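Local coordinates for protein 6-aminohexanoate-dimer hydrolase (Bacillus anthracis, PDB 4GB7) that probably hydrolyses the amide bond of 6-aminohexanoate dimers, as a serine hydrolase with the beta-lactamase fold, at residues A[100-105]-A[121-126]; A[111-116]-A[411-416]; A[197-202]-A[207-212]. All blocks are in the same frame, centred on the assembly; numbering follows the deposited sequence.

Contacts 1 and 2 each set a helix against the same antiparallel sheet, their centres about 8 Å apart, whereas contact 3 is about 34 Å from each, centre to centre. Strand neighbours 111-116 and 121-126 join the first two, V122 N lying 2.8 Å from V115 O, and L105 CD1 of contact 1 reaches within 3.6 Å of F113 CG of contact 2. Contact 2 is buried and wholly apolar. Contact 1 is only partly buried and mixes leucine-tyrosine packing with the charged side chains of K102 and R125. Contact 3, also partly buried, ties a loop to a helix and sets an amide oxygen against an imidazole edge.

Contact 1 (A[100-105]-A[121-126]); sequences PLKELL and LVYERY
Y123 OH, which lies 3.9 Å from K102 CB of the helix, hydrogen-bonds to OD1 of D87, a loop residue, and R125 NE holds the same carboxylate oxygen by a salt bridge. Further in, the phenol ring is met obliquely by one leucine methyl, L101 CD2, 3.9 Å from Y123 CE2. These two side chains approach from opposite directions. In both, CG stands anti to the backbone N, an arrangement that points them into the gap between helix and strand.

Helix 101-107 comes directly before the first strand of the beta-lactamase-type sheet, and strand 120-126 is an outermost strand of that sheet. The short axes run at 38° to each other and come no closer than 10.5 Å, so side chains alone bridge them. A classic beta bulge, V122 and Y123 both facing V115, starts the part of the strand that carries the contact.

R125 is folded back along its own strand, with chi1 at -67° and chi2 at -76°. Its guanidinium lies against Y123, whose CE1 sits 3.4 Å above the centre of the guanidinium plane. NH1 is tied to the neighbouring carbonyl, R125 NH1 to E124 O being 2.9 Å, with the donor above the carbonyl plane. Together with the D87 salt bridge this should fix the rotation of the group. K102, extended beyond CG, passes alongside, its CE 4.5 Å from R125 CD. Its NZ stays 5.1 Å from R125 NE, and D87, which the K102 side chain also touches, would offset the like charges.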
loop_
_atom_site.group_PDB
_atom_site.type_symbol
_atom_site.label_atom_id
_atom_site.label_comp_id
_atom_site.label_asym_id
_atom_site.label_seq_id
_atom_site.Cartn_x
_atom_site.Cartn_y
_atom_site.Cartn_z
ATOM N N PRO A 100 -21.030 -17.458 -0.835
ATOM C CA PRO A 100 -19.883 -18.029 -1.555
ATOM C C PRO A 100 -18.825 -16.968 -1.914
ATOM O O PRO A 100 -19.145 -15.815 -2.274
ATOM C CB PRO A 100 -20.485 -18.677 -2.801
ATOM C CG PRO A 100 -21.911 -18.460 -2.730
ATOM C CD PRO A 100 -22.293 -17.644 -1.540
ATOM N N LEU A 101 -17.567 -17.359 -1.848
ATOM C CA LEU A 101 -16.456 -16.423 -1.986
ATOM C C LEU A 101 -16.406 -15.623 -3.307
ATOM O O LEU A 101 -16.313 -14.396 -3.283
ATOM C CB LEU A 101 -15.140 -17.188 -1.828
ATOM C CG LEU A 101 -13.854 -16.417 -2.076
ATOM C CD1 LEU A 101 -13.746 -15.312 -1.022
ATOM C CD2 LEU A 101 -12.662 -17.354 -2.048
ATOM N N LYS A 102 -16.489 -16.294 -4.461
ATOM C CA LYS A 102 -16.333 -15.563 -5.727
ATOM C C LYS A 102 -17.429 -14.500 -5.890
ATOM O O LYS A 102 -17.163 -13.379 -6.290
ATOM C CB LYS A 102 -16.264 -16.521 -6.939
ATOM C CG LYS A 102 -15.946 -15.857 -8.294
ATOM C CD LYS A 102 -16.213 -16.822 -9.461
ATOM C CE LYS A 102 -16.018 -16.221 -10.859
ATOM N NZ LYS A 102 -16.531 -17.157 -11.917
ATOM N N GLU A 103 -18.686 -14.860 -5.608
ATOM C CA GLU A 103 -19.744 -13.887 -5.698
ATOM C C GLU A 103 -19.615 -12.743 -4.723
ATOM O O GLU A 103 -19.927 -11.599 -5.079
ATOM C CB GLU A 103 -21.075 -14.583 -5.465
ATOM C CG GLU A 103 -21.567 -15.319 -6.698
ATOM C CD GLU A 103 -22.090 -14.354 -7.746
ATOM O OE1 GLU A 103 -23.270 -13.917 -7.577
ATOM O OE2 GLU A 103 -21.351 -13.989 -8.703
ATOM N N LEU A 104 -19.092 -13.020 -3.537
ATOM C CA LEU A 104 -18.895 -11.976 -2.495
ATOM C C LEU A 104 -17.821 -10.980 -3.002
ATOM O O LEU A 104 -17.995 -9.760 -2.975
ATOM C CB LEU A 104 -18.485 -12.573 -1.158
ATOM C CG LEU A 104 -18.065 -11.610 -0.023
ATOM C CD1 LEU A 104 -19.278 -10.867 0.520
ATOM C CD2 LEU A 104 -17.377 -12.415 1.062
ATOM N N LEU A 105 -16.711 -11.520 -3.493
ATOM C CA LEU A 105 -15.684 -10.669 -4.078
ATOM C C LEU A 105 -16.228 -9.740 -5.163
ATOM O O LEU A 105 -15.970 -8.549 -5.159
ATOM C CB LEU A 105 -14.496 -11.499 -4.575
ATOM C CG LEU A 105 -13.689 -12.373 -3.628
ATOM C CD1 LEU A 105 -12.759 -13.323 -4.381
ATOM C CD2 LEU A 105 -12.878 -11.513 -2.658
ATOM N N LEU A 121 0.964 -20.842 -5.882
ATOM C CA LEU A 121 -0.324 -20.248 -6.189
ATOM C C LEU A 121 -1.457 -21.271 -6.049
ATOM O O LEU A 121 -1.402 -22.371 -6.620
ATOM C CB LEU A 121 -0.297 -19.692 -7.608
ATOM C CG LEU A 121 -1.543 -19.063 -8.189
ATOM C CD1 LEU A 121 -1.876 -17.792 -7.463
ATOM C CD2 LEU A 121 -1.362 -18.863 -9.717
ATOM N N VAL A 122 -2.489 -20.905 -5.277
ATOM C CA VAL A 122 -3.630 -21.774 -5.068
ATOM C C VAL A 122 -4.865 -21.317 -5.766
ATOM O O VAL A 122 -5.683 -22.173 -6.195
ATOM C CB VAL A 122 -3.928 -21.993 -3.541
ATOM C CG1 VAL A 122 -5.244 -22.743 -3.328
ATOM C CG2 VAL A 122 -2.725 -22.661 -2.900
ATOM N N TYR A 123 -5.060 -20.002 -5.896
ATOM C CA TYR A 123 -6.324 -19.495 -6.409
ATOM C C TYR A 123 -6.128 -18.084 -6.855
ATOM O O TYR A 123 -5.520 -17.290 -6.142
ATOM C CB TYR A 123 -7.354 -19.484 -5.321
ATOM C CG TYR A 123 -8.748 -19.044 -5.659
ATOM C CD1 TYR A 123 -9.538 -19.809 -6.490
ATOM C CD2 TYR A 123 -9.299 -17.898 -5.089
ATOM C CE1 TYR A 123 -10.848 -19.439 -6.733
ATOM C CE2 TYR A 123 -10.607 -17.503 -5.338
ATOM C CZ TYR A 123 -11.366 -18.284 -6.163
ATOM O OH TYR A 123 -12.675 -17.935 -6.354
ATOM N N GLU A 124 -6.547 -17.791 -8.054
ATOM C CA GLU A 124 -6.569 -16.434 -8.576
ATOM C C GLU A 124 -7.803 -16.210 -9.391
ATOM O O GLU A 124 -8.191 -17.077 -10.206
ATOM C CB GLU A 124 -5.335 -16.054 -9.380
ATOM C CG GLU A 124 -5.029 -16.981 -10.521
ATOM C CD GLU A 124 -3.867 -16.552 -11.395
ATOM O OE1 GLU A 124 -3.306 -15.460 -11.195
ATOM O OE2 GLU A 124 -3.508 -17.340 -12.301
ATOM N N ARG A 125 -8.405 -15.032 -9.184
ATOM C CA ARG A 125 -9.558 -14.629 -9.931
ATOM C C ARG A 125 -9.450 -13.168 -10.269
ATOM O O ARG A 125 -8.986 -12.374 -9.439
ATOM C CB ARG A 125 -10.836 -14.874 -9.164
ATOM C CG ARG A 125 -11.139 -16.355 -8.942
ATOM C CD ARG A 125 -11.667 -16.977 -10.229
ATOM N NE ARG A 125 -11.995 -18.376 -10.006
ATOM C CZ ARG A 125 -11.197 -19.441 -10.169
ATOM N NH1 ARG A 125 -9.901 -19.343 -10.491
ATOM N NH2 ARG A 125 -11.723 -20.663 -9.976
ATOM N N TYR A 126 -9.867 -12.839 -11.492
ATOM C CA TYR A 126 -9.868 -11.472 -12.059
ATOM C C TYR A 126 -11.280 -11.148 -12.497
ATOM O O TYR A 126 -11.993 -12.026 -13.057
ATOM C CB TYR A 126 -8.863 -11.334 -13.205
ATOM C CG TYR A 126 -7.463 -11.672 -12.754
ATOM C CD1 TYR A 126 -6.654 -10.718 -12.174
ATOM C CD2 TYR A 126 -7.017 -13.000 -12.729
ATOM C CE1 TYR A 126 -5.425 -11.064 -11.663
ATOM C CE2 TYR A 126 -5.785 -13.357 -12.238
ATOM C CZ TYR A 126 -5.010 -12.403 -11.659
ATOM O OH TYR A 126 -3.789 -12.768 -11.146
#

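Contact 2 (A[111-116]-A[411-416]); sequences DAFVVV and IDIAHH
The C-terminal helix 402-417 lies on one face of the five-stranded antiparallel sheet of the beta-lactamase-type fold, and here its I413 meets F113 and V115 of strand 110-117. The isoleucine uses both branches. Its longer arm, with CG1 anti to the carbonyl carbon (chi1 -65°), carries CD1 to the far end of the phenyl group: I413 CD1 lies 4.1 Å from F113 CZ, at the ring edge and near its plane. The shorter branch turns to the valine, I413 CG2 being 4.3 Å from V115 CG1. F113 and I413 come from opposite directions, and all three side chains are buried. Spacing of two along the strand puts F113 and V115 on the same face, so one helix residue can reach both. The backbones stay well apart, 9.0 Å between the CA atoms of V115 and I413.

F113 also makes an edge-to-face ring contact with H391 and touches I389, while I413 touches M387, all on strand 387-393. A112, V114 and V116 pack against helix 307-318, so strand 110-117 has that helix on one face and helices 402-417 and 101-107 on the other.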
loop_
_atom_site.group_PDB
_atom_site.type_symbol
_atom_site.label_atom_id
_atom_site.label_comp_id
_atom_site.label_asym_id
_atom_site.label_seq_id
_atom_site.Cartn_x
_atom_site.Cartn_y
_atom_site.Cartn_z
ATOM N N ASP A 111 -11.379 -6.609 -8.145
ATOM C CA ASP A 111 -10.805 -6.766 -9.498
ATOM C C ASP A 111 -9.859 -7.967 -9.613
ATOM O O ASP A 111 -9.780 -8.565 -10.697
ATOM C CB ASP A 111 -10.051 -5.499 -9.933
ATOM C CG ASP A 111 -10.954 -4.298 -10.123
ATOM O OD1 ASP A 111 -12.078 -4.424 -10.647
ATOM O OD2 ASP A 111 -10.542 -3.200 -9.752
ATOM N N ALA A 112 -9.094 -8.234 -8.537
ATOM C CA ALA A 112 -8.162 -9.343 -8.480
ATOM C C ALA A 112 -8.066 -9.901 -7.087
ATOM O O ALA A 112 -8.043 -9.158 -6.107
ATOM C CB ALA A 112 -6.772 -8.923 -8.951
ATOM N N PHE A 113 -7.938 -11.216 -7.030
ATOM C CA PHE A 113 -7.822 -11.918 -5.769
ATOM C C PHE A 113 -6.847 -13.064 -5.998
ATOM O O PHE A 113 -7.070 -13.893 -6.847
ATOM C CB PHE A 113 -9.178 -12.358 -5.270
ATOM C CG PHE A 113 -9.172 -12.901 -3.887
ATOM C CD1 PHE A 113 -9.118 -12.045 -2.796
ATOM C CD2 PHE A 113 -9.190 -14.273 -3.650
ATOM C CE1 PHE A 113 -9.125 -12.549 -1.509
ATOM C CE2 PHE A 113 -9.252 -14.769 -2.368
ATOM C CZ PHE A 113 -9.174 -13.910 -1.293
ATOM N N VAL A 114 -5.728 -13.039 -5.281
ATOM C CA VAL A 114 -4.688 -14.053 -5.399
ATOM C C VAL A 114 -4.357 -14.637 -4.018
ATOM O O VAL A 114 -4.058 -13.864 -3.057
ATOM C CB VAL A 114 -3.422 -13.453 -6.012
ATOM C CG1 VAL A 114 -2.267 -14.452 -6.016
ATOM C CG2 VAL A 114 -3.696 -12.893 -7.433
ATOM N N VAL A 115 -4.332 -15.962 -3.945
ATOM C CA VAL A 115 -3.978 -16.703 -2.738
ATOM C C VAL A 115 -2.773 -17.620 -3.026
ATOM O O VAL A 115 -2.786 -18.456 -3.920
ATOM C CB VAL A 115 -5.131 -17.556 -2.189
ATOM C CG1 VAL A 115 -4.706 -18.265 -0.890
ATOM C CG2 VAL A 115 -6.414 -16.747 -2.053
ATOM N N VAL A 116 -1.724 -17.424 -2.250
ATOM C CA VAL A 116 -0.489 -18.191 -2.316
ATOM C C VAL A 116 -0.342 -18.913 -0.962
ATOM O O VAL A 116 -0.623 -18.321 0.100
ATOM C CB VAL A 116 0.715 -17.306 -2.553
ATOM C CG1 VAL A 116 2.010 -18.141 -2.677
ATOM C CG2 VAL A 116 0.544 -16.507 -3.834
ATOM N N ILE A 411 -8.617 -15.571 7.530
ATOM C CA ILE A 411 -8.377 -16.585 8.549
ATOM C C ILE A 411 -9.040 -17.916 8.183
ATOM O O ILE A 411 -8.402 -18.984 8.232
ATOM C CB ILE A 411 -8.815 -16.105 9.955
ATOM C CG1 ILE A 411 -8.063 -14.830 10.377
ATOM C CG2 ILE A 411 -8.574 -17.255 10.956
ATOM C CD1 ILE A 411 -8.554 -14.163 11.655
ATOM N N ASP A 412 -10.311 -17.881 7.789
ATOM C CA ASP A 412 -10.966 -19.078 7.372
ATOM C C ASP A 412 -10.350 -19.753 6.163
ATOM O O ASP A 412 -10.252 -20.997 6.131
ATOM C CB ASP A 412 -12.441 -18.818 7.111
ATOM C CG ASP A 412 -13.233 -18.533 8.400
ATOM O OD1 ASP A 412 -12.786 -18.898 9.534
ATOM O OD2 ASP A 412 -14.334 -17.973 8.249
ATOM N N ILE A 413 -9.928 -18.959 5.177
ATOM C CA ILE A 413 -9.208 -19.531 4.044
ATOM C C ILE A 413 -7.921 -20.233 4.500
ATOM O O ILE A 413 -7.644 -21.348 4.099
ATOM C CB ILE A 413 -8.919 -18.500 2.917
ATOM C CG1 ILE A 413 -10.215 -18.022 2.290
ATOM C CG2 ILE A 413 -7.924 -19.109 1.887
ATOM C CD1 ILE A 413 -10.056 -16.777 1.431
ATOM N N ALA A 414 -7.111 -19.553 5.311
ATOM C CA ALA A 414 -5.895 -20.155 5.837
ATOM C C ALA A 414 -6.184 -21.511 6.528
ATOM O O ALA A 414 -5.471 -22.499 6.333
ATOM C CB ALA A 414 -5.218 -19.188 6.830
ATOM N N HIS A 415 -7.180 -21.549 7.400
ATOM C CA HIS A 415 -7.437 -22.771 8.166
ATOM C C HIS A 415 -7.915 -23.890 7.232
ATOM O O HIS A 415 -7.616 -25.052 7.448
ATOM C CB HIS A 415 -8.477 -22.510 9.238
ATOM C CG HIS A 415 -7.978 -21.633 10.345
ATOM N ND1 HIS A 415 -8.765 -21.193 11.346
ATOM C CD2 HIS A 415 -6.714 -21.062 10.557
ATOM C CE1 HIS A 415 -8.016 -20.437 12.184
ATOM N NE2 HIS A 415 -6.779 -20.350 11.682
ATOM N N HIS A 416 -8.679 -23.537 6.209
ATOM C CA HIS A 416 -9.076 -24.490 5.170
ATOM C C HIS A 416 -7.897 -25.079 4.419
ATOM O O HIS A 416 -7.811 -26.302 4.251
ATOM C CB HIS A 416 -10.057 -23.836 4.231
ATOM C CG HIS A 416 -10.429 -24.687 3.057
ATOM N ND1 HIS A 416 -11.338 -25.676 3.138
ATOM C CD2 HIS A 416 -9.997 -24.651 1.759
ATOM C CE1 HIS A 416 -11.483 -26.247 1.932
ATOM N NE2 HIS A 416 -10.657 -25.619 1.083
#

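Contact 3 (A[197-202]-A[207-212]); sequences HGYEHP and QDAQLY
Q210, Y199 and H197 carry this contact, in which the loop that leads into helix 206-214 folds back along the side of that helix. Loop and helix probably belong to the helical part of the beta-lactamase-type fold, away from the five-stranded sheet and on the far side of the chain from the C-terminal helix. The Q210 chain is bent at chi2 (-50°), and the Q210 and H197 side chains cross at about a right angle, with amide and ring planes 43° apart. Q210 OE1 comes to the ring edge in the plane of the imidazole, 3.2 Å from H197 CD2, a close approach of carbonyl oxygen to an aromatic C-H. The other end of the amide, NE2, hydrogen-bonds to N206 OD1 and to T196 O, which fixes its rotation and directs OE1 at the histidine. H197 is itself held at both nitrogens, ND1 by D225 and NE2 by E236. Two carboxylates would favour a positively charged ring and a more polar CD2-H.

Y199 makes the apolar half of the contact. Its CG, anti to the backbone N (chi1 179°), places the ring beside the helix, where the A209 methyl meets it obliquely at one side: A209 CB is 3.7 Å from Y199 CD2 and 3.8 Å from Y199 CE2.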
loop_
_atom_site.group_PDB
_atom_site.type_symbol
_atom_site.label_atom_id
_atom_site.label_comp_id
_atom_site.label_asym_id
_atom_site.label_seq_id
_atom_site.Cartn_x
_atom_site.Cartn_y
_atom_site.Cartn_z
ATOM N N HIS A 197 -7.786 24.234 1.194
ATOM C CA HIS A 197 -7.826 25.044 -0.050
ATOM C C HIS A 197 -9.185 24.982 -0.712
ATOM O O HIS A 197 -9.323 25.039 -1.928
ATOM C CB HIS A 197 -6.700 24.613 -0.994
ATOM C CG HIS A 197 -5.349 24.753 -0.367
ATOM N ND1 HIS A 197 -4.804 25.957 -0.112
ATOM C CD2 HIS A 197 -4.460 23.805 0.123
ATOM C CE1 HIS A 197 -3.625 25.793 0.523
ATOM N NE2 HIS A 197 -3.397 24.477 0.644
ATOM N N GLY A 198 -10.208 24.845 0.112
ATOM C CA GLY A 198 -11.560 24.842 -0.341
ATOM C C GLY A 198 -12.061 23.583 -0.980
ATOM O O GLY A 198 -13.234 23.512 -1.429
ATOM N N TYR A 199 -11.251 22.546 -0.965
ATOM C CA TYR A 199 -11.655 21.311 -1.619
ATOM C C TYR A 199 -12.198 20.345 -0.604
ATOM O O TYR A 199 -11.646 20.228 0.469
ATOM C CB TYR A 199 -10.487 20.634 -2.317
ATOM C CG TYR A 199 -10.907 19.351 -2.972
ATOM C CD1 TYR A 199 -11.363 19.349 -4.283
ATOM C CD2 TYR A 199 -10.922 18.137 -2.267
ATOM C CE1 TYR A 199 -11.802 18.186 -4.891
ATOM C CE2 TYR A 199 -11.350 16.949 -2.881
ATOM C CZ TYR A 199 -11.789 16.993 -4.192
ATOM O OH TYR A 199 -12.233 15.853 -4.805
ATOM N N GLU A 200 -13.322 19.698 -0.905
ATOM C CA GLU A 200 -13.718 18.555 -0.107
ATOM C C GLU A 200 -14.518 17.593 -0.951
ATOM O O GLU A 200 -15.193 18.008 -1.879
ATOM C CB GLU A 200 -14.441 18.960 1.182
ATOM C CG GLU A 200 -15.918 19.108 1.095
ATOM C CD GLU A 200 -16.552 19.704 2.362
ATOM O OE1 GLU A 200 -16.104 19.433 3.502
ATOM O OE2 GLU A 200 -17.509 20.457 2.183
ATOM N N HIS A 201 -14.374 16.316 -0.646
ATOM C CA HIS A 201 -15.080 15.249 -1.301
ATOM C C HIS A 201 -15.568 14.352 -0.195
ATOM O O HIS A 201 -14.856 14.124 0.753
ATOM C CB HIS A 201 -14.122 14.498 -2.209
ATOM C CG HIS A 201 -14.763 13.367 -2.972
ATOM N ND1 HIS A 201 -15.207 12.250 -2.364
ATOM C CD2 HIS A 201 -15.050 13.219 -4.316
ATOM C CE1 HIS A 201 -15.747 11.421 -3.277
ATOM N NE2 HIS A 201 -15.661 12.009 -4.468
ATOM N N PRO A 202 -16.811 13.829 -0.295
ATOM C CA PRO A 202 -17.361 13.122 0.870
ATOM C C PRO A 202 -16.687 11.818 1.235
ATOM O O PRO A 202 -16.828 11.350 2.353
ATOM C CB PRO A 202 -18.807 12.839 0.466
ATOM C CG PRO A 202 -18.838 12.979 -0.999
ATOM C CD PRO A 202 -17.802 13.968 -1.374
ATOM N N GLN A 207 -6.005 14.480 3.910
ATOM C CA GLN A 207 -4.611 14.089 3.664
ATOM C C GLN A 207 -4.470 13.404 2.301
ATOM O O GLN A 207 -3.427 13.458 1.671
ATOM C CB GLN A 207 -4.116 13.147 4.754
ATOM C CG GLN A 207 -4.720 11.754 4.684
ATOM C CD GLN A 207 -4.065 10.812 5.639
ATOM O OE1 GLN A 207 -2.951 10.350 5.404
ATOM N NE2 GLN A 207 -4.747 10.511 6.713
ATOM N N ASP A 208 -5.546 12.751 1.839
ATOM C CA ASP A 208 -5.561 12.201 0.505
ATOM C C ASP A 208 -5.858 13.301 -0.566
ATOM O O ASP A 208 -5.186 13.380 -1.579
ATOM C CB ASP A 208 -6.647 11.125 0.385
ATOM C CG ASP A 208 -6.265 9.796 1.008
ATOM O OD1 ASP A 208 -5.094 9.408 1.014
ATOM O OD2 ASP A 208 -7.176 9.086 1.438
ATOM N N ALA A 209 -6.900 14.113 -0.335
ATOM C CA ALA A 209 -7.290 15.206 -1.230
ATOM C C ALA A 209 -6.061 16.067 -1.530
ATOM O O ALA A 209 -5.758 16.347 -2.680
ATOM C CB ALA A 209 -8.408 16.044 -0.592
ATOM N N GLN A 210 -5.322 16.422 -0.492
ATOM C CA GLN A 210 -4.158 17.308 -0.668
ATOM C C GLN A 210 -3.058 16.684 -1.503
ATOM O O GLN A 210 -2.435 17.360 -2.339
ATOM C CB GLN A 210 -3.599 17.810 0.650
ATOM C CG GLN A 210 -4.555 18.743 1.403
ATOM C CD GLN A 210 -5.114 19.866 0.546
ATOM O OE1 GLN A 210 -4.352 20.640 -0.027
ATOM N NE2 GLN A 210 -6.453 19.938 0.431
ATOM N N LEU A 211 -2.835 15.384 -1.324
ATOM C CA LEU A 211 -1.808 14.708 -2.123
ATOM C C LEU A 211 -2.222 14.683 -3.564
ATOM O O LEU A 211 -1.432 14.942 -4.452
ATOM C CB LEU A 211 -1.608 13.275 -1.602
ATOM C CG LEU A 211 -0.624 12.380 -2.385
ATOM C CD1 LEU A 211 0.796 12.849 -2.071
ATOM C CD2 LEU A 211 -0.847 10.900 -2.038
ATOM N N TYR A 212 -3.506 14.401 -3.805
ATOM C CA TYR A 212 -3.984 14.406 -5.175
ATOM C C TYR A 212 -4.022 15.822 -5.818
ATOM O O TYR A 212 -3.672 15.953 -6.971
ATOM C CB TYR A 212 -5.342 13.733 -5.276
ATOM C CG TYR A 212 -5.371 12.277 -4.816
ATOM C CD1 TYR A 212 -4.248 11.463 -4.890
ATOM C CD2 TYR A 212 -6.545 11.697 -4.414
ATOM C CE1 TYR A 212 -4.281 10.144 -4.498
ATOM C CE2 TYR A 212 -6.584 10.378 -3.975
ATOM C CZ TYR A 212 -5.478 9.593 -4.058
ATOM O OH TYR A 212 -5.547 8.285 -3.646
#